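Local coordinates for protein putative ATP-dependent endonuclease of the OLD family (Thermus scotoductus, PDB 6P74) that degrades linear and supercoiled double-stranded DNA from 5' to 3' with a metal-dependent Toprim nuclease domain, and hydrolyses ATP in a separate, DNA-stimulated ATPase domain, at residues Thr36-Ile41 / Gln304-Thr309; Leu43-Val48 / Ala133-Leu138; Asp348-Arg353 / Gly411-Val416; Ala373-Gly378 / Ala402-Gly407; Asp433-Asp438 / Gln476-Ala481. One frame throughout, in Å; residues are numbered along the deposited sequence.

Interaction 1 (Thr36-Ile41 / Gln304-Thr309); sequences TILRAI and QIIYST
The peptide joining Tyr307 to Ser308 is the flat group that Leu38 meets: CD1 stands clear of the peptide plane, nearer its nitrogen end, 3.7 Å from Ser308 N and 4.4 Å from Tyr307 C. The phenol ring of Tyr307 takes no part, because its CB points to the far side of the strand; there it packs against Ala25 and Pro278, and OH is hydrogen-bonded to Phe314 O. Ser308 OG lies 3.5 Å from the same methyl, Leu38 CD1, a van der Waals approach, while the polar need of that hydroxyl is met by Glu277 OE2. The other methyl of Leu38, CD2, reaches Ile306 CG2 at 3.9 Å, the two side chains passing alongside with opposed directions. The first torsion of Leu38 (chi1 -60°) puts CG beside the backbone N and anti to the carbonyl carbon; from there CD1 reaches Ser308 and CD2 reaches Ile306. One turn further along the helix, Ile41 CD1 comes up to Ile306 CD1 at 4.5 Å, a looser contact. The helix and strand axes approach to 9.0 Å, and their directions differ by 140°. Leu38 also touches Ile274 of strand 272-276 and Ile26 of strand 23-27. Ser308 lies close to Lys34, inferred to bind ATP. This is the packing of a P-loop ATPase, in which the helix following the Walker A loop rests on the central sheet and strand 304-308 lies between strands 23-27 and 272-276.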
# COMPACT_ATOMS: atom_id res chain seq x y z
N THR A 36 -1.73 -2.04 -10.37
CA THR A 36 -2.10 -3.36 -9.90
C THR A 36 -1.53 -4.45 -10.80
O THR A 36 -1.15 -5.52 -10.31
CB THR A 36 -3.63 -3.45 -9.81
OG1 THR A 36 -4.10 -2.43 -8.90
CG2 THR A 36 -4.08 -4.82 -9.31
N ILE A 37 -1.44 -4.20 -12.11
CA ILE A 37 -0.71 -5.12 -12.97
C ILE A 37 0.72 -5.30 -12.47
O ILE A 37 1.21 -6.43 -12.32
CB ILE A 37 -0.73 -4.64 -14.43
CG1 ILE A 37 -2.14 -4.81 -15.03
CG2 ILE A 37 0.31 -5.38 -15.27
CD1 ILE A 37 -2.31 -4.19 -16.40
N LEU A 38 1.42 -4.20 -12.21
CA LEU A 38 2.80 -4.31 -11.75
C LEU A 38 2.89 -5.06 -10.42
O LEU A 38 3.78 -5.90 -10.24
CB LEU A 38 3.44 -2.94 -11.63
CG LEU A 38 3.49 -2.12 -12.91
CD1 LEU A 38 4.37 -0.91 -12.68
CD2 LEU A 38 4.02 -2.97 -14.05
N ARG A 39 1.98 -4.76 -9.47
CA ARG A 39 2.05 -5.42 -8.17
C ARG A 39 1.81 -6.93 -8.30
O ARG A 39 2.43 -7.72 -7.58
CB ARG A 39 1.06 -4.79 -7.19
CG ARG A 39 1.24 -3.28 -7.01
CD ARG A 39 2.40 -2.90 -6.08
NE ARG A 39 1.91 -2.20 -4.89
CZ ARG A 39 1.64 -0.90 -4.82
NH1 ARG A 39 1.82 -0.12 -5.88
NH2 ARG A 39 1.18 -0.38 -3.69
N ALA A 40 0.94 -7.33 -9.22
CA ALA A 40 0.68 -8.75 -9.42
C ALA A 40 1.94 -9.49 -9.86
O ALA A 40 2.22 -10.60 -9.38
CB ALA A 40 -0.45 -8.95 -10.43
N ILE A 41 2.71 -8.89 -10.78
CA ILE A 41 3.97 -9.51 -11.18
C ILE A 41 4.89 -9.62 -9.97
O ILE A 41 5.51 -10.67 -9.74
CB ILE A 41 4.63 -8.71 -12.32
CG1 ILE A 41 3.78 -8.79 -13.59
CG2 ILE A 41 6.06 -9.20 -12.57
CD1 ILE A 41 4.12 -7.70 -14.66
N GLN A 304 14.92 -6.75 -19.81
CA GLN A 304 13.54 -6.48 -20.15
C GLN A 304 13.02 -5.43 -19.18
O GLN A 304 13.23 -5.57 -17.97
CB GLN A 304 12.71 -7.76 -20.09
CG GLN A 304 11.21 -7.51 -20.04
CD GLN A 304 10.41 -8.78 -19.91
OE1 GLN A 304 10.75 -9.66 -19.10
NE2 GLN A 304 9.33 -8.90 -20.70
N ILE A 305 12.38 -4.38 -19.70
CA ILE A 305 11.86 -3.29 -18.87
C ILE A 305 10.34 -3.28 -18.98
O ILE A 305 9.79 -3.15 -20.08
CB ILE A 305 12.43 -1.92 -19.27
CG1 ILE A 305 13.95 -1.94 -19.26
CG2 ILE A 305 11.96 -0.85 -18.31
CD1 ILE A 305 14.52 -2.07 -17.87
N ILE A 306 9.67 -3.37 -17.84
CA ILE A 306 8.23 -3.28 -17.76
C ILE A 306 7.92 -2.11 -16.84
O ILE A 306 8.41 -2.07 -15.71
CB ILE A 306 7.61 -4.58 -17.22
CG1 ILE A 306 7.92 -5.75 -18.15
CG2 ILE A 306 6.10 -4.42 -16.98
CD1 ILE A 306 7.49 -7.09 -17.55
N TYR A 307 7.10 -1.17 -17.31
CA TYR A 307 6.84 -0.02 -16.46
C TYR A 307 5.46 0.57 -16.71
O TYR A 307 4.89 0.46 -17.81
CB TYR A 307 7.91 1.05 -16.66
CG TYR A 307 8.06 1.54 -18.07
CD1 TYR A 307 7.23 2.53 -18.58
CD2 TYR A 307 9.05 1.03 -18.90
CE1 TYR A 307 7.37 2.99 -19.86
CE2 TYR A 307 9.21 1.49 -20.17
CZ TYR A 307 8.37 2.48 -20.65
OH TYR A 307 8.51 2.95 -21.93
N SER A 308 4.91 1.17 -15.66
CA SER A 308 3.82 2.13 -15.76
C SER A 308 4.42 3.52 -15.97
O SER A 308 5.54 3.80 -15.54
CB SER A 308 2.94 2.09 -14.51
OG SER A 308 3.66 2.42 -13.33
N THR A 309 3.68 4.38 -16.68
CA THR A 309 4.16 5.73 -16.95
C THR A 309 2.98 6.67 -17.17
O THR A 309 1.90 6.26 -17.62
CB THR A 309 5.08 5.78 -18.17
OG1 THR A 309 5.74 7.04 -18.21
CG2 THR A 309 4.28 5.63 -19.45

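Interaction 2 (Leu43-Val48 / Ala133-Leu138); sequences LVLGDV and ARVLFL
Leu45 turns its side chain against the backbone of Ala133 and its flank against Val135. Its CD1 sits 3.5 Å from Ala133 O, with CB, CG and CD2 of the same leucine grouped round that oxygen, and CD2 also meets Ala133 CB at 3.9 Å. The first torsion (chi1 -61°) sets Leu45 CG beside the backbone N, where it lies 3.8 Å from Ala133 O. Leu45 CB, for its part, faces Val135 CG1, 4.0 Å away. The backbone adds one directed bond, Val135 N to Leu45 O, 3.0 Å long with an N-H...O angle of 163°; the donor is tilted 34° from the carbonyl plane. Arg134 CG also comes within 3.2 Å of Leu45 O. Beyond CG the arginine chain bends and brings its guanidinium obliquely to Asp47, NH2 lying 3.1 Å from Asp47 CB. The carboxylate is not gripped: Asp47 OD2 stays 4.7 Å from Arg134 NH2, so any attraction acts at a distance, while Arg134 NH1 makes a weak hydrogen bond to Asn131 OD1. Gly46, where the chain leaves helical geometry, brings Asp47 past this arginine. The contact ties the C-terminal end of helix 34-45 to edge strand 135-138, whose other flank pairs in parallel with strand 272-276. Leu45 also packs on Leu2 and on Val74 of strand 70-76, and Asp47 touches Ser154 at the start of helix 154-166.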
# COMPACT_ATOMS: atom_id res chain seq x y z
N LEU A 43 4.22 -9.91 -6.83
CA LEU A 43 3.78 -10.94 -5.89
C LEU A 43 4.40 -12.28 -6.22
O LEU A 43 4.81 -13.03 -5.32
CB LEU A 43 2.26 -11.06 -5.93
CG LEU A 43 1.49 -10.33 -4.85
CD1 LEU A 43 0.00 -10.55 -5.01
CD2 LEU A 43 1.99 -10.87 -3.55
N VAL A 44 4.45 -12.62 -7.51
CA VAL A 44 4.94 -13.92 -7.93
C VAL A 44 6.46 -13.94 -8.01
O VAL A 44 7.09 -14.95 -7.66
CB VAL A 44 4.30 -14.28 -9.28
CG1 VAL A 44 4.67 -15.71 -9.67
CG2 VAL A 44 2.81 -14.10 -9.19
N LEU A 45 7.06 -12.84 -8.46
CA LEU A 45 8.47 -12.83 -8.85
C LEU A 45 9.32 -11.80 -8.13
O LEU A 45 10.50 -11.66 -8.47
CB LEU A 45 8.59 -12.60 -10.37
CG LEU A 45 7.91 -13.69 -11.21
CD1 LEU A 45 7.97 -13.32 -12.67
CD2 LEU A 45 8.54 -15.09 -10.94
N GLY A 46 8.76 -11.07 -7.17
CA GLY A 46 9.53 -10.16 -6.35
C GLY A 46 10.40 -10.95 -5.38
O GLY A 46 10.46 -12.17 -5.41
N ASP A 47 11.07 -10.22 -4.50
CA ASP A 47 12.07 -10.86 -3.67
C ASP A 47 11.52 -11.39 -2.34
O ASP A 47 12.30 -11.75 -1.45
CB ASP A 47 13.26 -9.91 -3.43
CG ASP A 47 12.82 -8.51 -3.11
OD1 ASP A 47 11.63 -8.33 -2.76
OD2 ASP A 47 13.66 -7.59 -3.22
N VAL A 48 10.20 -11.50 -2.20
CA VAL A 48 9.57 -12.15 -1.05
C VAL A 48 8.84 -13.39 -1.54
O VAL A 48 7.99 -13.31 -2.43
CB VAL A 48 8.60 -11.20 -0.32
CG1 VAL A 48 7.41 -11.98 0.24
CG2 VAL A 48 9.33 -10.50 0.80
N ALA A 133 13.31 -16.51 -12.56
CA ALA A 133 12.51 -15.48 -13.20
C ALA A 133 12.29 -14.24 -12.34
O ALA A 133 11.43 -13.42 -12.67
CB ALA A 133 11.15 -16.06 -13.62
N ARG A 134 13.05 -14.08 -11.26
CA ARG A 134 12.82 -12.95 -10.36
C ARG A 134 13.09 -11.61 -11.03
O ARG A 134 13.98 -11.47 -11.88
CB ARG A 134 13.68 -13.08 -9.10
CG ARG A 134 12.93 -13.72 -7.96
CD ARG A 134 13.86 -14.07 -6.82
NE ARG A 134 14.27 -12.89 -6.07
CZ ARG A 134 15.20 -12.89 -5.12
NH1 ARG A 134 15.84 -14.02 -4.82
NH2 ARG A 134 15.50 -11.77 -4.48
N VAL A 135 12.32 -10.61 -10.63
CA VAL A 135 12.36 -9.30 -11.25
C VAL A 135 12.87 -8.30 -10.23
O VAL A 135 12.61 -8.42 -9.03
CB VAL A 135 10.97 -8.87 -11.75
CG1 VAL A 135 10.43 -9.89 -12.72
CG2 VAL A 135 10.03 -8.70 -10.58
N LEU A 136 13.61 -7.32 -10.72
CA LEU A 136 13.89 -6.13 -9.93
C LEU A 136 12.67 -5.23 -9.97
O LEU A 136 12.16 -4.90 -11.05
CB LEU A 136 15.11 -5.40 -10.47
CG LEU A 136 16.44 -5.85 -9.89
CD1 LEU A 136 17.57 -5.05 -10.50
CD2 LEU A 136 16.42 -5.69 -8.38
N PHE A 137 12.18 -4.83 -8.81
CA PHE A 137 11.03 -3.93 -8.72
C PHE A 137 11.50 -2.56 -8.25
O PHE A 137 11.81 -2.37 -7.07
CB PHE A 137 9.95 -4.49 -7.81
CG PHE A 137 8.60 -3.90 -8.07
CD1 PHE A 137 8.31 -2.60 -7.68
CD2 PHE A 137 7.63 -4.62 -8.76
CE1 PHE A 137 7.07 -2.04 -7.94
CE2 PHE A 137 6.40 -4.06 -9.01
CZ PHE A 137 6.12 -2.76 -8.60
N LEU A 138 11.53 -1.59 -9.15
CA LEU A 138 11.82 -0.20 -8.79
C LEU A 138 10.50 0.54 -8.60
O LEU A 138 9.94 1.11 -9.54
CB LEU A 138 12.67 0.48 -9.85
CG LEU A 138 14.16 0.53 -9.59
CD1 LEU A 138 14.66 -0.88 -9.34
CD2 LEU A 138 14.85 1.17 -10.77

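Interaction 3 (Asp348-Arg353 / Gly411-Val416); sequences DNVRNR and GIELIV
Apolar contacts run along the line where the two helices meet, with Val350 against Glu413 and Leu414. Val350 CG1 rests on the backbone of the opposing helix, 3.6 Å from Leu414 N, and lies 3.8 Å from Glu413 CB; placed anti to the backbone N, this methyl is the branch that makes the contact, while CG2 passes the Glu413 carboxylate. In the reverse direction Leu414 CD1 lies against Arg351, 4.0 Å from its CA and near its CB, so only the root of that arginine belongs to the contact. The axes approach to 8.8 Å and run nearly antiparallel, with a signed crossing angle of -151°.

The ionic contact lies to one side of this line. Arg353 NH1 and Glu413 OE2 form a salt bridge at 2.6 Å, but the hydrogen bond within it is weak, bent to 120° at the hydrogen, with the guanidinium and carboxylate planes 64° apart. Glu413 OE2 has a second cationic partner in Arg462 NE of helix 443-467. A separate ion pair stays inside helix 348-353, where Arg351 NH2 meets Asp348 OD1 at 2.7 Å on the anti side of the carboxylate; Glu321 and Asn318 O also hold this guanidinium.

The helix pair joins the last part of the ATPase domain to the Toprim domain. Its chemistry implies that the buried Glu413, set between two arginines, is probably kept ionised, and its charge may offset part of the repulsion between Arg353 and Arg462.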
# COMPACT_ATOMS: atom_id res chain seq x y z
N ASP A 348 3.09 -1.95 -38.93
CA ASP A 348 4.52 -1.74 -39.16
C ASP A 348 4.76 -1.20 -40.56
O ASP A 348 5.61 -0.31 -40.76
CB ASP A 348 5.30 -3.04 -38.92
CG ASP A 348 6.78 -2.92 -39.28
OD1 ASP A 348 7.54 -2.22 -38.57
OD2 ASP A 348 7.20 -3.54 -40.29
N ASN A 349 4.04 -1.73 -41.54
CA ASN A 349 4.11 -1.17 -42.89
C ASN A 349 3.75 0.31 -42.89
O ASN A 349 4.39 1.11 -43.59
CB ASN A 349 3.18 -1.95 -43.82
CG ASN A 349 3.17 -1.41 -45.23
OD1 ASN A 349 4.15 -1.54 -45.95
ND2 ASN A 349 2.05 -0.80 -45.64
N VAL A 350 2.73 0.69 -42.11
CA VAL A 350 2.30 2.08 -42.07
C VAL A 350 3.37 2.92 -41.40
O VAL A 350 3.62 4.05 -41.79
CB VAL A 350 0.94 2.21 -41.36
CG1 VAL A 350 0.66 3.65 -41.03
CG2 VAL A 350 -0.19 1.65 -42.23
N ARG A 351 4.03 2.35 -40.38
CA ARG A 351 5.10 3.08 -39.72
C ARG A 351 6.25 3.35 -40.68
O ARG A 351 6.86 4.42 -40.64
CB ARG A 351 5.57 2.31 -38.49
CG ARG A 351 6.83 2.87 -37.86
CD ARG A 351 7.14 2.20 -36.55
NE ARG A 351 7.33 0.76 -36.72
CZ ARG A 351 7.26 -0.13 -35.74
NH1 ARG A 351 6.99 0.25 -34.49
NH2 ARG A 351 7.45 -1.43 -36.01
N ASN A 352 6.55 2.39 -41.56
CA ASN A 352 7.64 2.56 -42.52
C ASN A 352 7.30 3.59 -43.58
O ASN A 352 8.15 4.38 -43.97
CB ASN A 352 7.98 1.23 -43.19
CG ASN A 352 8.63 0.24 -42.23
OD1 ASN A 352 9.24 0.61 -41.22
ND2 ASN A 352 8.51 -1.04 -42.56
N ARG A 353 6.06 3.56 -44.09
CA ARG A 353 5.67 4.56 -45.08
C ARG A 353 5.77 5.95 -44.50
O ARG A 353 6.09 6.91 -45.22
CB ARG A 353 4.24 4.32 -45.58
CG ARG A 353 4.03 3.09 -46.42
CD ARG A 353 2.53 2.68 -46.45
NE ARG A 353 1.77 3.36 -47.50
CZ ARG A 353 1.04 4.46 -47.31
NH1 ARG A 353 0.97 5.04 -46.09
NH2 ARG A 353 0.36 4.99 -48.34
N GLY A 411 1.23 10.27 -41.62
CA GLY A 411 1.30 10.34 -40.17
C GLY A 411 -0.04 10.10 -39.51
O GLY A 411 -0.11 9.52 -38.42
N ILE A 412 -1.12 10.57 -40.15
CA ILE A 412 -2.46 10.32 -39.63
C ILE A 412 -2.79 8.83 -39.65
O ILE A 412 -3.26 8.28 -38.65
CB ILE A 412 -3.52 11.13 -40.41
CG1 ILE A 412 -3.39 12.62 -40.11
CG2 ILE A 412 -4.91 10.70 -40.01
CD1 ILE A 412 -4.30 13.48 -40.94
N GLU A 413 -2.56 8.16 -40.78
CA GLU A 413 -2.68 6.71 -40.84
C GLU A 413 -2.05 6.04 -39.63
O GLU A 413 -2.64 5.16 -39.01
CB GLU A 413 -2.00 6.16 -42.08
CG GLU A 413 -2.70 6.34 -43.36
CD GLU A 413 -2.17 5.34 -44.35
OE1 GLU A 413 -2.46 4.14 -44.16
OE2 GLU A 413 -1.43 5.75 -45.26
N LEU A 414 -0.82 6.44 -39.30
CA LEU A 414 -0.11 5.78 -38.21
C LEU A 414 -0.87 5.95 -36.91
O LEU A 414 -1.16 4.97 -36.22
CB LEU A 414 1.31 6.32 -38.10
CG LEU A 414 2.23 5.70 -37.05
CD1 LEU A 414 2.20 4.17 -37.14
CD2 LEU A 414 3.64 6.19 -37.31
N ILE A 415 -1.24 7.19 -36.57
CA ILE A 415 -1.87 7.45 -35.28
C ILE A 415 -3.26 6.83 -35.24
O ILE A 415 -3.71 6.35 -34.20
CB ILE A 415 -1.94 8.96 -34.99
CG1 ILE A 415 -0.56 9.60 -35.04
CG2 ILE A 415 -2.59 9.22 -33.63
CD1 ILE A 415 0.45 8.92 -34.20
N VAL A 416 -3.98 6.87 -36.37
CA VAL A 416 -5.27 6.18 -36.46
C VAL A 416 -5.10 4.70 -36.13
O VAL A 416 -5.87 4.13 -35.34
CB VAL A 416 -5.89 6.37 -37.85
CG1 VAL A 416 -6.89 5.24 -38.14
CG2 VAL A 416 -6.61 7.70 -37.91

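Interaction 4 (Ala373-Gly378 / Ala402-Gly407); sequences ALLVEG and AVVDCG
The parallel strand pair of the Toprim beta-alpha-beta unit forms this contact, with Leu374 paired to Val403; Glu377, just past the C-terminal end of strand 372-376, is inferred to bind a divalent metal. Four backbone hydrogen bonds set the register. Leu374 is held on both sides of its peptide, its N donating to Ala402 O at 2.8 Å and its O accepting from Val404 N; Val376 N to Val404 O and Cys406 N to Val376 O continue the ladder. Side chains alternate between the faces. Leu375 and Val404 point the same way beside each other, and Cys406 SG closes the row 3.9 Å from Leu375 CB; a too-short approach of the leucine and valine methyls makes their exact positions doubtful. This face meets helix 409-422 through Val416 and Ile412. On the other face Val403 lies beneath helix 379-391, the crossover connection of the unit, which starts just after Gly378. Strand 401-405 is outermost in this chain's four-stranded parallel sheet, and strand 372-376 lies between it and strand 426-431. At the end of its strand, Asp405 turns its carboxylate forward (CG anti to the backbone N, chi1 164°), and OD1 accepts from Gly407 N at 3.2 Å, an Asx turn. Gly407 N also makes a weak bond to Glu377 O, bent to 121°. The positive phi of Gly407 (82°) suits glycine, since a CB would jam against the preceding carbonyl. The same Asp405 OD1 rests 3.3 Å from Gly378 CA. The Glu377 side chain leads away from strand 401-405, and Glu377 OE2 accepts a hydrogen bond from Asp431 N.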
# COMPACT_ATOMS: atom_id res chain seq x y z
N ALA A 373 -9.16 12.06 -29.12
CA ALA A 373 -8.16 12.74 -29.93
C ALA A 373 -8.77 13.27 -31.22
O ALA A 373 -9.53 12.57 -31.90
CB ALA A 373 -6.98 11.81 -30.28
N LEU A 374 -8.43 14.52 -31.56
CA LEU A 374 -8.65 15.08 -32.89
C LEU A 374 -7.32 15.02 -33.64
O LEU A 374 -6.33 15.64 -33.22
CB LEU A 374 -9.18 16.52 -32.81
CG LEU A 374 -9.39 17.24 -34.16
CD1 LEU A 374 -10.51 16.61 -35.02
CD2 LEU A 374 -9.67 18.70 -33.96
N LEU A 375 -7.29 14.26 -34.73
CA LEU A 375 -6.08 14.06 -35.53
C LEU A 375 -6.10 15.02 -36.73
O LEU A 375 -7.03 14.95 -37.54
CB LEU A 375 -6.01 12.61 -36.02
CG LEU A 375 -6.24 11.60 -34.89
CD1 LEU A 375 -6.00 10.15 -35.35
CD2 LEU A 375 -5.35 11.96 -33.67
N VAL A 376 -5.09 15.89 -36.85
CA VAL A 376 -4.97 16.80 -37.98
C VAL A 376 -3.58 16.62 -38.63
O VAL A 376 -2.67 16.00 -38.06
CB VAL A 376 -5.22 18.28 -37.60
CG1 VAL A 376 -6.49 18.44 -36.82
CG2 VAL A 376 -4.04 18.85 -36.81
N GLU A 377 -3.45 17.18 -39.84
CA GLU A 377 -2.23 16.99 -40.62
C GLU A 377 -1.02 17.69 -40.02
O GLU A 377 0.07 17.11 -39.95
CB GLU A 377 -2.40 17.48 -42.05
CG GLU A 377 -3.38 16.69 -42.87
CD GLU A 377 -3.64 17.35 -44.21
OE1 GLU A 377 -2.76 17.28 -45.08
OE2 GLU A 377 -4.71 17.98 -44.38
N GLY A 378 -1.18 18.94 -39.61
CA GLY A 378 0.01 19.78 -39.50
C GLY A 378 -0.16 20.91 -38.51
O GLY A 378 -1.19 21.06 -37.86
N ALA A 402 -7.01 15.51 -26.88
CA ALA A 402 -5.73 15.82 -27.50
C ALA A 402 -5.95 16.22 -28.94
O ALA A 402 -6.55 15.48 -29.72
CB ALA A 402 -4.78 14.63 -27.45
N VAL A 403 -5.45 17.39 -29.31
CA VAL A 403 -5.39 17.81 -30.69
C VAL A 403 -3.98 17.50 -31.18
O VAL A 403 -3.01 18.10 -30.71
CB VAL A 403 -5.73 19.29 -30.84
CG1 VAL A 403 -5.60 19.71 -32.31
CG2 VAL A 403 -7.13 19.56 -30.27
N VAL A 404 -3.86 16.59 -32.14
CA VAL A 404 -2.57 15.99 -32.47
C VAL A 404 -2.19 16.36 -33.90
O VAL A 404 -2.89 16.01 -34.86
CB VAL A 404 -2.62 14.47 -32.31
CG1 VAL A 404 -3.62 13.87 -33.27
CG2 VAL A 404 -1.25 13.93 -32.56
N ASP A 405 -1.06 17.05 -34.02
CA ASP A 405 -0.40 17.35 -35.29
C ASP A 405 0.35 16.09 -35.74
O ASP A 405 1.36 15.70 -35.14
CB ASP A 405 0.52 18.56 -35.04
CG ASP A 405 1.56 18.79 -36.13
OD1 ASP A 405 1.62 18.05 -37.13
OD2 ASP A 405 2.35 19.77 -35.96
N CYS A 406 -0.17 15.41 -36.75
CA CYS A 406 0.33 14.07 -37.05
C CYS A 406 1.47 14.06 -38.06
O CYS A 406 2.05 12.99 -38.31
CB CYS A 406 -0.80 13.16 -37.55
SG CYS A 406 -2.16 12.87 -36.37
N GLY A 407 1.81 15.20 -38.65
CA GLY A 407 2.89 15.22 -39.61
C GLY A 407 2.50 14.79 -41.01
O GLY A 407 3.33 14.19 -41.72

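Interaction 5 (Asp433-Asp438 / Gln476-Ala481); sequences DVWPID and QPSLEA
Asp433 and Pro477 join the two loops by a single backbone bond, Asp433 N to Pro477 O, 2.8 Å long and nearly straight at 173°. Asp433 has a positive phi (66°), and a cis peptide precedes Pro477. Beside this bond Pro477 packs over one face of the Trp435 ring, with CB 3.7 Å from the centroid of the six-membered ring and 25° off its normal, a CH-pi contact displaced toward the rim. Pro477 CG comes to 3.2 Å from Trp435 CZ3, a tight approach, and the two side chains cross at about a right angle. At the indole edge, Ser478 OG lies 3.5 Å from Trp435 CH2. Ser478 is the N-cap of helix 479-483, its OG accepting from Ala481 N at 3.1 Å. A water lies within hydrogen-bonding distance of Asp433 OD1 (2.6 Å) and Glu480 OE1 (3.1 Å), though acceptors around it outnumber its two protons. Glu480 and Asp431 hold the bound samarium ion, and Asp433 and Ser478 are inferred metal ligands. Around the contact, Leu479 N is bonded to Asp431 OD1 at the end of strand 426-431, the Leu479 side chain touches helix 379-391, and Asn453 ND2 of helix 443-467 is hydrogen-bonded to Trp435 O.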
# COMPACT_ATOMS: atom_id res chain seq x y z
N ASP A 433 -6.92 18.18 -51.04
CA ASP A 433 -5.69 18.43 -51.80
C ASP A 433 -5.76 17.88 -53.22
O ASP A 433 -4.76 17.39 -53.76
CB ASP A 433 -4.47 17.89 -51.08
CG ASP A 433 -4.06 18.78 -49.94
OD1 ASP A 433 -4.27 20.01 -50.06
OD2 ASP A 433 -3.52 18.28 -48.93
N VAL A 434 -6.93 17.98 -53.83
CA VAL A 434 -7.15 17.64 -55.23
C VAL A 434 -7.56 18.92 -55.93
O VAL A 434 -8.40 19.67 -55.42
CB VAL A 434 -8.23 16.55 -55.35
CG1 VAL A 434 -8.68 16.35 -56.83
CG2 VAL A 434 -7.74 15.28 -54.65
N TRP A 435 -6.96 19.19 -57.08
CA TRP A 435 -7.13 20.49 -57.71
C TRP A 435 -7.48 20.30 -59.18
O TRP A 435 -6.96 19.39 -59.82
CB TRP A 435 -5.85 21.31 -57.57
CG TRP A 435 -5.46 21.45 -56.14
CD1 TRP A 435 -4.55 20.68 -55.43
CD2 TRP A 435 -6.00 22.39 -55.21
NE1 TRP A 435 -4.51 21.10 -54.13
CE2 TRP A 435 -5.38 22.15 -53.96
CE3 TRP A 435 -6.95 23.42 -55.31
CZ2 TRP A 435 -5.67 22.90 -52.82
CZ3 TRP A 435 -7.24 24.16 -54.18
CH2 TRP A 435 -6.61 23.89 -52.95
N PRO A 436 -8.36 21.13 -59.74
CA PRO A 436 -8.64 21.01 -61.18
C PRO A 436 -7.39 21.30 -62.00
O PRO A 436 -6.55 22.12 -61.64
CB PRO A 436 -9.73 22.07 -61.42
CG PRO A 436 -9.54 23.04 -60.31
CD PRO A 436 -9.16 22.21 -59.13
N ILE A 437 -7.28 20.60 -63.13
CA ILE A 437 -6.12 20.73 -63.98
C ILE A 437 -6.28 21.98 -64.84
O ILE A 437 -7.34 22.21 -65.44
CB ILE A 437 -5.91 19.46 -64.83
CG1 ILE A 437 -5.17 18.38 -64.01
CG2 ILE A 437 -5.08 19.76 -66.05
CD1 ILE A 437 -6.07 17.34 -63.40
N ASP A 438 -5.24 22.80 -64.88
CA ASP A 438 -5.23 23.99 -65.72
C ASP A 438 -4.95 23.55 -67.16
O ASP A 438 -3.82 23.22 -67.52
CB ASP A 438 -4.18 24.98 -65.21
CG ASP A 438 -4.08 26.24 -66.07
OD1 ASP A 438 -5.04 26.55 -66.83
OD2 ASP A 438 -3.02 26.90 -65.99
N GLN A 476 -12.49 20.44 -48.36
CA GLN A 476 -12.41 20.52 -49.83
C GLN A 476 -12.29 21.96 -50.28
O GLN A 476 -13.19 22.77 -49.98
CB GLN A 476 -13.68 19.93 -50.45
CG GLN A 476 -14.06 18.57 -49.93
CD GLN A 476 -15.09 17.94 -50.82
OE1 GLN A 476 -16.28 18.13 -50.61
NE2 GLN A 476 -14.64 17.23 -51.85
N PRO A 477 -11.26 22.33 -51.05
CA PRO A 477 -10.12 21.49 -51.40
C PRO A 477 -9.08 21.45 -50.29
O PRO A 477 -8.32 20.50 -50.25
CB PRO A 477 -9.54 22.15 -52.65
CG PRO A 477 -9.97 23.61 -52.54
CD PRO A 477 -11.34 23.54 -51.90
N SER A 478 -9.07 22.46 -49.41
CA SER A 478 -8.08 22.52 -48.34
C SER A 478 -8.49 23.59 -47.35
O SER A 478 -9.23 24.52 -47.69
CB SER A 478 -6.68 22.85 -48.87
OG SER A 478 -6.70 24.15 -49.44
N LEU A 479 -7.95 23.49 -46.13
CA LEU A 479 -8.22 24.51 -45.11
C LEU A 479 -7.69 25.86 -45.55
O LEU A 479 -8.34 26.89 -45.31
CB LEU A 479 -7.62 24.11 -43.76
CG LEU A 479 -7.87 25.05 -42.57
CD1 LEU A 479 -9.31 25.10 -42.18
CD2 LEU A 479 -7.00 24.73 -41.32
N GLU A 480 -6.52 25.89 -46.20
CA GLU A 480 -6.00 27.15 -46.71
C GLU A 480 -7.00 27.81 -47.65
O GLU A 480 -7.21 29.02 -47.60
CB GLU A 480 -4.68 26.95 -47.44
CG GLU A 480 -3.54 26.47 -46.60
CD GLU A 480 -3.43 24.97 -46.62
OE1 GLU A 480 -4.50 24.32 -46.77
OE2 GLU A 480 -2.29 24.46 -46.52
N ALA A 481 -7.62 27.02 -48.54
CA ALA A 481 -8.58 27.61 -49.45
C ALA A 481 -9.85 28.02 -48.72
O ALA A 481 -10.42 29.08 -48.99
CB ALA A 481 -8.89 26.65 -50.60
O HOH W 1 -3.48 21.92 -48.53

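In the fold
Interactions 1 and 2 share helix 34-45 and reach the same ATPase sheet, touching through Leu38 O and Phe137 CE2 at 3.4 Å. Interaction 1 is buried and mostly apolar across its interface; interaction 2, at the helix end, is partly exposed and adds a backbone bond. Interactions 3 and 4 are also in contact, Val416 CG2 meeting Leu375 CD1 at 3.6 Å: helix 409-422 pairs by side chains and charge in interaction 3, while interaction 4 is mainly backbone hydrogen bonding. Interaction 5 is the surface contact, its centre about 42 Å from the centre of the chain, and approaches interaction 4 where acidic Glu377 and Asp433 converge near the metal site.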